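PDB 1ORN: endonuclease III from Geobacillus stearothermophilus, which probably excises oxidised pyrimidine bases from DNA and nicks the strand, as a [4Fe-4S] DNA glycosylase/AP lyase that forms a covalent intermediate with DNA. Local coordinates for residues C[19-24]-C[184-189]. Sequence-based numbering, arbitrary orientation.
Sequences KMFPDA and MIFFGR
Ala24, Phe21 and Met20 meet the consecutive helical residues Phe186 and Phe187 through apolar contacts. Two CH-pi interactions dominate the part of the interface around Phe186. Ala24 CA sits 3.8 Å from the centroid of the Phe186 ring and 4° off its normal, which puts it over the ring centre, while Ala24 CB rests 3.7 Å from Phe186 CG on that same face. Phe186 CB in turn lies over a face of the Phe21 ring, 4.1 Å from its centroid and 23° off the normal, hence shifted toward the rim; Met20 CG covers the opposite face, so the Phe21 ring is sandwiched. At the edge of the Phe186 ring, Phe21 CD1 comes within 4.0 Å of Phe186 CD2. An alanine in place of Phe186 would keep the CB contact with the Phe21 ring but would probably leave Ala24 without the ring face it packs on and Phe21 CD1 without its neighbour, opening a gap between the turn and the helix.

Among the remaining apolar contacts, Phe21 CE2 reaches the backbone, 3.4 Å from Phe187 CA. The Met-aromatic contact is oblique: Met20 SD is 5.1 Å from the Phe187 centroid, and the bend at chi3 (-43°) carries CE in plane to the ring edge, 3.7 Å from Phe187 CE1. The Phe187 ring also touches the iron-sulfur cluster. The contact thus packs the end of helix 7-20 and the turn after it against helix 177-191, within the all-helical [4Fe-4S] cluster domain of the HhH-GPD glycosylase fold, beside the cluster pocket.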
loop_
_atom_site.group_PDB
_atom_site.type_symbol
_atom_site.label_atom_id
_atom_site.label_comp_id
_atom_site.label_asym_id
_atom_site.label_seq_id
_atom_site.Cartn_x
_atom_site.Cartn_y
_atom_site.Cartn_z
ATOM N N LYS C 19 -7.984 10.851 -14.600
ATOM C CA LYS C 19 -9.297 11.096 -15.190
ATOM C C LYS C 19 -10.228 9.911 -14.971
ATOM O O LYS C 19 -11.444 10.076 -14.867
ATOM C CB LYS C 19 -9.168 11.369 -16.696
ATOM C CG LYS C 19 -8.449 12.662 -17.038
ATOM C CD LYS C 19 -8.437 12.908 -18.543
ATOM N N MET C 20 -9.652 8.716 -14.897
ATOM C CA MET C 20 -10.432 7.503 -14.703
ATOM C C MET C 20 -10.810 7.299 -13.238
ATOM O O MET C 20 -11.903 6.823 -12.929
ATOM C CB MET C 20 -9.640 6.297 -15.206
ATOM C CG MET C 20 -10.447 5.017 -15.300
ATOM S SD MET C 20 -9.494 3.629 -15.949
ATOM C CE MET C 20 -8.629 4.423 -17.295
ATOM N N PHE C 21 -9.901 7.663 -12.340
ATOM C CA PHE C 21 -10.133 7.511 -10.907
ATOM C C PHE C 21 -9.821 8.806 -10.166
ATOM O O PHE C 21 -8.855 8.891 -9.409
ATOM C CB PHE C 21 -9.273 6.366 -10.371
ATOM C CG PHE C 21 -9.591 5.040 -10.996
ATOM C CD1 PHE C 21 -10.786 4.391 -10.707
ATOM C CD2 PHE C 21 -8.719 4.455 -11.908
ATOM C CE1 PHE C 21 -11.109 3.181 -11.319
ATOM C CE2 PHE C 21 -9.034 3.246 -12.524
ATOM C CZ PHE C 21 -10.228 2.609 -12.231
ATOM N N PRO C 22 -10.646 9.840 -10.378
ATOM C CA PRO C 22 -10.453 11.138 -9.729
ATOM C C PRO C 22 -10.643 11.106 -8.213
ATOM O O PRO C 22 -10.158 11.990 -7.508
ATOM C CB PRO C 22 -11.482 12.025 -10.426
ATOM C CG PRO C 22 -12.597 11.063 -10.722
ATOM C CD PRO C 22 -11.846 9.856 -11.239
ATOM N N ASP C 23 -11.341 10.089 -7.717
ATOM C CA ASP C 23 -11.581 9.994 -6.285
ATOM C C ASP C 23 -10.789 8.912 -5.569
ATOM O O ASP C 23 -11.164 8.493 -4.475
ATOM N N ALA C 24 -9.694 8.460 -6.173
ATOM C CA ALA C 24 -8.865 7.414 -5.568
ATOM C C ALA C 24 -8.335 7.816 -4.185
ATOM O O ALA C 24 -7.827 8.920 -3.996
ATOM C CB ALA C 24 -7.706 7.074 -6.495
ATOM N N MET C 184 -2.788 5.050 -9.040
ATOM C CA MET C 184 -2.195 3.861 -9.637
ATOM C C MET C 184 -2.759 2.593 -9.013
ATOM O O MET C 184 -2.999 1.605 -9.708
ATOM C CB MET C 184 -0.664 3.880 -9.492
ATOM C CG MET C 184 0.030 4.873 -10.420
ATOM S SD MET C 184 1.840 4.690 -10.406
ATOM C CE MET C 184 2.004 3.138 -11.274
ATOM N N ILE C 185 -2.979 2.618 -7.702
ATOM C CA ILE C 185 -3.528 1.461 -7.011
ATOM C C ILE C 185 -4.944 1.174 -7.501
ATOM O O ILE C 185 -5.309 0.026 -7.726
ATOM C CB ILE C 185 -3.550 1.673 -5.483
ATOM C CG1 ILE C 185 -2.120 1.597 -4.940
ATOM C CG2 ILE C 185 -4.425 0.614 -4.818
ATOM C CD1 ILE C 185 -2.025 1.734 -3.445
ATOM N N PHE C 186 -5.739 2.222 -7.662
ATOM C CA PHE C 186 -7.099 2.045 -8.147
ATOM C C PHE C 186 -7.079 1.526 -9.580
ATOM O O PHE C 186 -7.851 0.642 -9.938
ATOM C CB PHE C 186 -7.865 3.367 -8.079
ATOM C CG PHE C 186 -8.667 3.539 -6.812
ATOM C CD1 PHE C 186 -8.062 3.425 -5.563
ATOM C CD2 PHE C 186 -10.032 3.821 -6.871
ATOM C CE1 PHE C 186 -8.803 3.589 -4.391
ATOM C CE2 PHE C 186 -10.782 3.987 -5.708
ATOM C CZ PHE C 186 -10.168 3.872 -4.467
ATOM N N PHE C 187 -6.184 2.074 -10.394
ATOM C CA PHE C 187 -6.077 1.656 -11.788
ATOM C C PHE C 187 -5.809 0.155 -11.849
ATOM O O PHE C 187 -6.439 -0.567 -12.612
ATOM C CB PHE C 187 -4.947 2.429 -12.479
ATOM C CG PHE C 187 -4.836 2.163 -13.954
ATOM C CD1 PHE C 187 -5.732 2.738 -14.849
ATOM C CD2 PHE C 187 -3.831 1.336 -14.451
ATOM C CE1 PHE C 187 -5.628 2.494 -16.220
ATOM C CE2 PHE C 187 -3.720 1.084 -15.817
ATOM C CZ PHE C 187 -4.623 1.666 -16.703
ATOM N N GLY C 188 -4.876 -0.319 -11.029
ATOM C CA GLY C 188 -4.566 -1.739 -11.026
ATOM C C GLY C 188 -5.629 -2.593 -10.351
ATOM O O GLY C 188 -5.923 -3.707 -10.792
ATOM N N ARG C 189 -6.217 -2.078 -9.277
ATOM C CA ARG C 189 -7.223 -2.840 -8.543
ATOM C C ARG C 189 -8.526 -3.020 -9.311
ATOM O O ARG C 189 -9.100 -4.111 -9.337
ATOM C CB ARG C 189 -7.523 -2.156 -7.203
ATOM C CG ARG C 189 -8.554 -2.878 -6.335
ATOM C CD ARG C 189 -8.669 -2.214 -4.966
ATOM N NE ARG C 189 -7.436 -2.376 -4.198
ATOM C CZ ARG C 189 -6.978 -1.498 -3.313
ATOM N NH1 ARG C 189 -7.646 -0.380 -3.071
ATOM N NH2 ARG C 189 -5.847 -1.739 -2.666
#